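Putative lipase (Bacteroides thetaiotaomicron VPI-5482, PDB 3BZW) is probably an esterase of the GDSL-like lipase/acylhydrolase family, and may act as a lysophospholipase on phosphatidylcholine-derived lipids. Local coordinates at residues A[79-84]-A[156-161]. Sequence-based numbering, arbitrary orientation.
Sequences EKLKKE and KLFPDK
Lys82, in the helix 74-85, and Leu157, the last residue of the helix 143-157, bring the two backbones nearest, CA to CA 7.1 Å. Phe158 leaves helical geometry directly after Leu157 and opens a type I beta turn running to Lys161. The Phe158 ring reaches across to the helix 74-85: its CZ comes 3.7 Å from Lys82 CB, and the backbone N of Lys82 lies in the ring plane at the edge. The side chains of Lys82 and Phe158 run antiparallel, Lys82 CD meeting CE1 of the ring obliquely at 3.5 Å. Chi1 (-174°) sets Lys82 CG anti to the backbone N, chi2 (69°) turns CD toward the ring, and chi4 (-62°) places NZ. Past CE1 the chain lifts away from the ring, and NZ gives a weak hydrogen bond of 3.3 Å to Leu157 O, a carbonyl at the end of its helix. NZ is too far from the ring centroid for more than a weak cation-pi attraction. Leu81 approaches the ring tip obliquely, CD2 lying 3.9 Å from Phe158 CZ. Beside this, Leu157 CD1 rests against Glu79, 4.0 Å from its CG and close to its backbone N. An alanine in place of Phe158 would probably open a gap beside Leu81 and leave the aliphatic part of Lys82 without the ring it packs against. The contact thus joins the C-terminal half of helix 74-85 to the end of helix 143-157 and the residue that follows it, within the alpha/beta SGNH-hydrolase fold. Leu81 and Phe158 both pack on Ile92 of strand 91-95 in the central parallel sheet, while the turn leads into the adjacent strand 162-166; within the turn, Pro159 O accepts a hydrogen bond from Gln229 of a second subunit.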
ATOM      1  N   GLU A  79      11.104  32.847 -30.744  1.00  7.99           N
ATOM      2  CA  GLU A  79      12.054  33.650 -31.513  1.00  9.39           C
ATOM      3  C   GLU A  79      11.339  34.718 -32.331  1.00  9.10           C
ATOM      4  O   GLU A  79      11.811  35.851 -32.429  1.00  8.03           O
ATOM      5  CB  GLU A  79      12.872  32.749 -32.443  1.00 11.58           C
ATOM      6  CG  GLU A  79      14.026  32.032 -31.765  1.00 18.60           C
ATOM      7  CD  GLU A  79      14.500  30.820 -32.547  1.00 23.44           C
ATOM      8  OE1 GLU A  79      14.478  30.868 -33.796  1.00 28.81           O
ATOM      9  OE2 GLU A  79      14.903  29.822 -31.910  1.00 26.55           O
ATOM     10  N   LYS A  80      10.200  34.357 -32.916  1.00  7.89           N
ATOM     11  CA  LYS A  80       9.448  35.305 -33.723  1.00  9.90           C
ATOM     12  C   LYS A  80       8.873  36.393 -32.823  1.00  8.74           C
ATOM     13  O   LYS A  80       8.840  37.567 -33.195  1.00 10.37           O
ATOM     14  CB  LYS A  80       8.329  34.592 -34.491  1.00 11.06           C
ATOM     15  CG  LYS A  80       7.789  35.405 -35.658  1.00 16.08           C
ATOM     16  CD  LYS A  80       6.763  34.634 -36.473  1.00 17.37           C
ATOM     17  CE  LYS A  80       6.304  35.463 -37.666  1.00 21.09           C
ATOM     18  NZ  LYS A  80       5.185  34.827 -38.415  1.00 22.06           N
ATOM     19  N   LEU A  81       8.427  35.999 -31.636  1.00  6.96           N
ATOM     20  CA  LEU A  81       7.880  36.946 -30.674  1.00  7.16           C
ATOM     21  C   LEU A  81       8.964  37.950 -30.287  1.00  7.48           C
ATOM     22  O   LEU A  81       8.719  39.154 -30.250  1.00  9.06           O
ATOM     23  CB  LEU A  81       7.392  36.202 -29.426  1.00  6.92           C
ATOM     24  CG  LEU A  81       6.995  37.030 -28.203  1.00  9.62           C
ATOM     25  CD1 LEU A  81       5.792  37.900 -28.526  1.00  8.47           C
ATOM     26  CD2 LEU A  81       6.679  36.091 -27.044  1.00  8.07           C
ATOM     27  N   LYS A  82      10.163  37.448 -30.004  1.00  8.35           N
ATOM     28  CA  LYS A  82      11.290  38.300 -29.621  1.00  9.44           C
ATOM     29  C   LYS A  82      11.608  39.279 -30.749  1.00 10.06           C
ATOM     30  O   LYS A  82      11.762  40.482 -30.526  1.00 11.21           O
ATOM     31  CB  LYS A  82      12.528  37.444 -29.331  1.00 11.55           C
ATOM     32  CG  LYS A  82      13.729  38.222 -28.778  1.00 14.99           C
ATOM     33  CD  LYS A  82      13.450  38.730 -27.369  1.00 16.76           C
ATOM     34  CE  LYS A  82      14.601  39.561 -26.811  1.00 19.43           C
ATOM     35  NZ  LYS A  82      15.862  38.790 -26.679  1.00 22.21           N
ATOM     36  N   LYS A  83      11.696  38.751 -31.962  1.00  9.78           N
ATOM     37  CA  LYS A  83      12.003  39.556 -33.137  1.00 11.80           C
ATOM     38  C   LYS A  83      10.993  40.675 -33.387  1.00 11.64           C
ATOM     39  O   LYS A  83      11.364  41.837 -33.553  1.00  9.77           O
ATOM     40  CB  LYS A  83      12.069  38.660 -34.378  1.00 12.93           C
ATOM     41  CG  LYS A  83      12.276  39.414 -35.685  1.00 19.17           C
ATOM     42  CD  LYS A  83      12.067  38.503 -36.889  1.00 22.97           C
ATOM     43  CE  LYS A  83      12.078  39.294 -38.191  1.00 27.27           C
ATOM     44  NZ  LYS A  83      11.800  38.435 -39.385  1.00 28.01           N
ATOM     45  N   GLU A  84       9.714  40.324 -33.402  1.00 10.44           N
ATOM     46  CA  GLU A  84       8.674  41.302 -33.687  1.00 11.29           C
ATOM     47  C   GLU A  84       8.205  42.178 -32.527  1.00 11.63           C
ATOM     48  O   GLU A  84       7.784  43.312 -32.752  1.00 11.22           O
ATOM     49  CB  GLU A  84       7.469  40.592 -34.308  1.00 11.25           C
ATOM     50  CG  GLU A  84       7.845  39.619 -35.424  1.00 13.08           C
ATOM     51  CD  GLU A  84       6.637  38.977 -36.074  1.00 13.53           C
ATOM     52  OE1 GLU A  84       5.654  38.710 -35.358  1.00 13.93           O
ATOM     53  OE2 GLU A  84       6.677  38.729 -37.296  1.00 16.33           O
ATOM     54  N   LYS A 156      16.145  31.808 -22.138  1.00  6.26           N
ATOM     55  CA  LYS A 156      17.293  32.474 -22.753  1.00  6.78           C
ATOM     56  C   LYS A 156      16.867  33.774 -23.437  1.00  7.17           C
ATOM     57  O   LYS A 156      17.570  34.783 -23.366  1.00  6.15           O
ATOM     58  CB  LYS A 156      17.952  31.555 -23.787  1.00 10.21           C
ATOM     59  CG  LYS A 156      18.867  30.487 -23.203  1.00 14.02           C
ATOM     60  CD  LYS A 156      19.343  29.532 -24.292  1.00 18.40           C
ATOM     61  CE  LYS A 156      20.814  29.185 -24.138  1.00 23.60           C
ATOM     62  NZ  LYS A 156      21.681  30.382 -24.349  1.00 25.77           N
ATOM     63  N   LEU A 157      15.711  33.741 -24.092  1.00  6.93           N
ATOM     64  CA  LEU A 157      15.197  34.907 -24.806  1.00  7.31           C
ATOM     65  C   LEU A 157      14.481  35.922 -23.916  1.00  7.30           C
ATOM     66  O   LEU A 157      14.559  37.131 -24.150  1.00  6.23           O
ATOM     67  CB  LEU A 157      14.245  34.455 -25.915  1.00  7.64           C
ATOM     68  CG  LEU A 157      14.838  33.617 -27.050  1.00  9.58           C
ATOM     69  CD1 LEU A 157      13.715  33.001 -27.871  1.00 10.50           C
ATOM     70  CD2 LEU A 157      15.730  34.486 -27.926  1.00 12.22           C
ATOM     71  N   PHE A 158      13.794  35.429 -22.893  1.00  6.20           N
ATOM     72  CA  PHE A 158      13.037  36.292 -21.991  1.00  8.22           C
ATOM     73  C   PHE A 158      13.335  35.964 -20.531  1.00  8.30           C
ATOM     74  O   PHE A 158      12.426  35.663 -19.759  1.00  8.74           O
ATOM     75  CB  PHE A 158      11.543  36.101 -22.263  1.00  7.83           C
ATOM     76  CG  PHE A 158      11.159  36.303 -23.703  1.00  9.69           C
ATOM     77  CD1 PHE A 158      11.009  37.584 -24.223  1.00  9.75           C
ATOM     78  CD2 PHE A 158      10.946  35.211 -24.541  1.00 10.56           C
ATOM     79  CE1 PHE A 158      10.651  37.776 -25.558  1.00  9.74           C
ATOM     80  CE2 PHE A 158      10.588  35.392 -25.878  1.00 12.22           C
ATOM     81  CZ  PHE A 158      10.439  36.673 -26.385  1.00  9.47           C
ATOM     82  N   PRO A 159      14.611  36.050 -20.124  1.00  8.53           N
ATOM     83  CA  PRO A 159      15.003  35.744 -18.744  1.00  7.84           C
ATOM     84  C   PRO A 159      14.388  36.589 -17.633  1.00  8.37           C
ATOM     85  O   PRO A 159      14.297  36.132 -16.491  1.00  8.11           O
ATOM     86  CB  PRO A 159      16.530  35.863 -18.787  1.00  6.92           C
ATOM     87  CG  PRO A 159      16.748  36.927 -19.812  1.00  7.07           C
ATOM     88  CD  PRO A 159      15.770  36.526 -20.903  1.00  8.56           C
ATOM     89  N   ASP A 160      13.956  37.804 -17.957  1.00  7.19           N
ATOM     90  CA  ASP A 160      13.390  38.699 -16.945  1.00  8.21           C
ATOM     91  C   ASP A 160      11.877  38.856 -17.035  1.00  7.70           C
ATOM     92  O   ASP A 160      11.301  39.757 -16.421  1.00  7.32           O
ATOM     93  CB  ASP A 160      14.051  40.077 -17.057  1.00 10.87           C
ATOM     94  CG  ASP A 160      13.750  40.767 -18.385  1.00 14.96           C
ATOM     95  OD1 ASP A 160      13.340  40.077 -19.345  1.00 15.44           O
ATOM     96  OD2 ASP A 160      13.940  41.997 -18.471  1.00 16.00           O
ATOM     97  N   LYS A 161      11.232  37.972 -17.786  1.00  7.33           N
ATOM     98  CA  LYS A 161       9.789  38.045 -17.963  1.00  6.18           C
ATOM     99  C   LYS A 161       9.028  36.948 -17.232  1.00  7.45           C
ATOM    100  O   LYS A 161       9.596  35.930 -16.828  1.00  7.38           O
ATOM    101  CB  LYS A 161       9.439  37.955 -19.452  1.00  6.12           C
ATOM    102  CG  LYS A 161      10.157  38.953 -20.349  1.00  6.63           C
ATOM    103  CD  LYS A 161       9.782  40.395 -20.028  1.00  7.84           C
ATOM    104  CE  LYS A 161      10.432  41.343 -21.033  1.00  8.96           C
ATOM    105  NZ  LYS A 161      10.074  42.764 -20.804  1.00 10.52           N
TER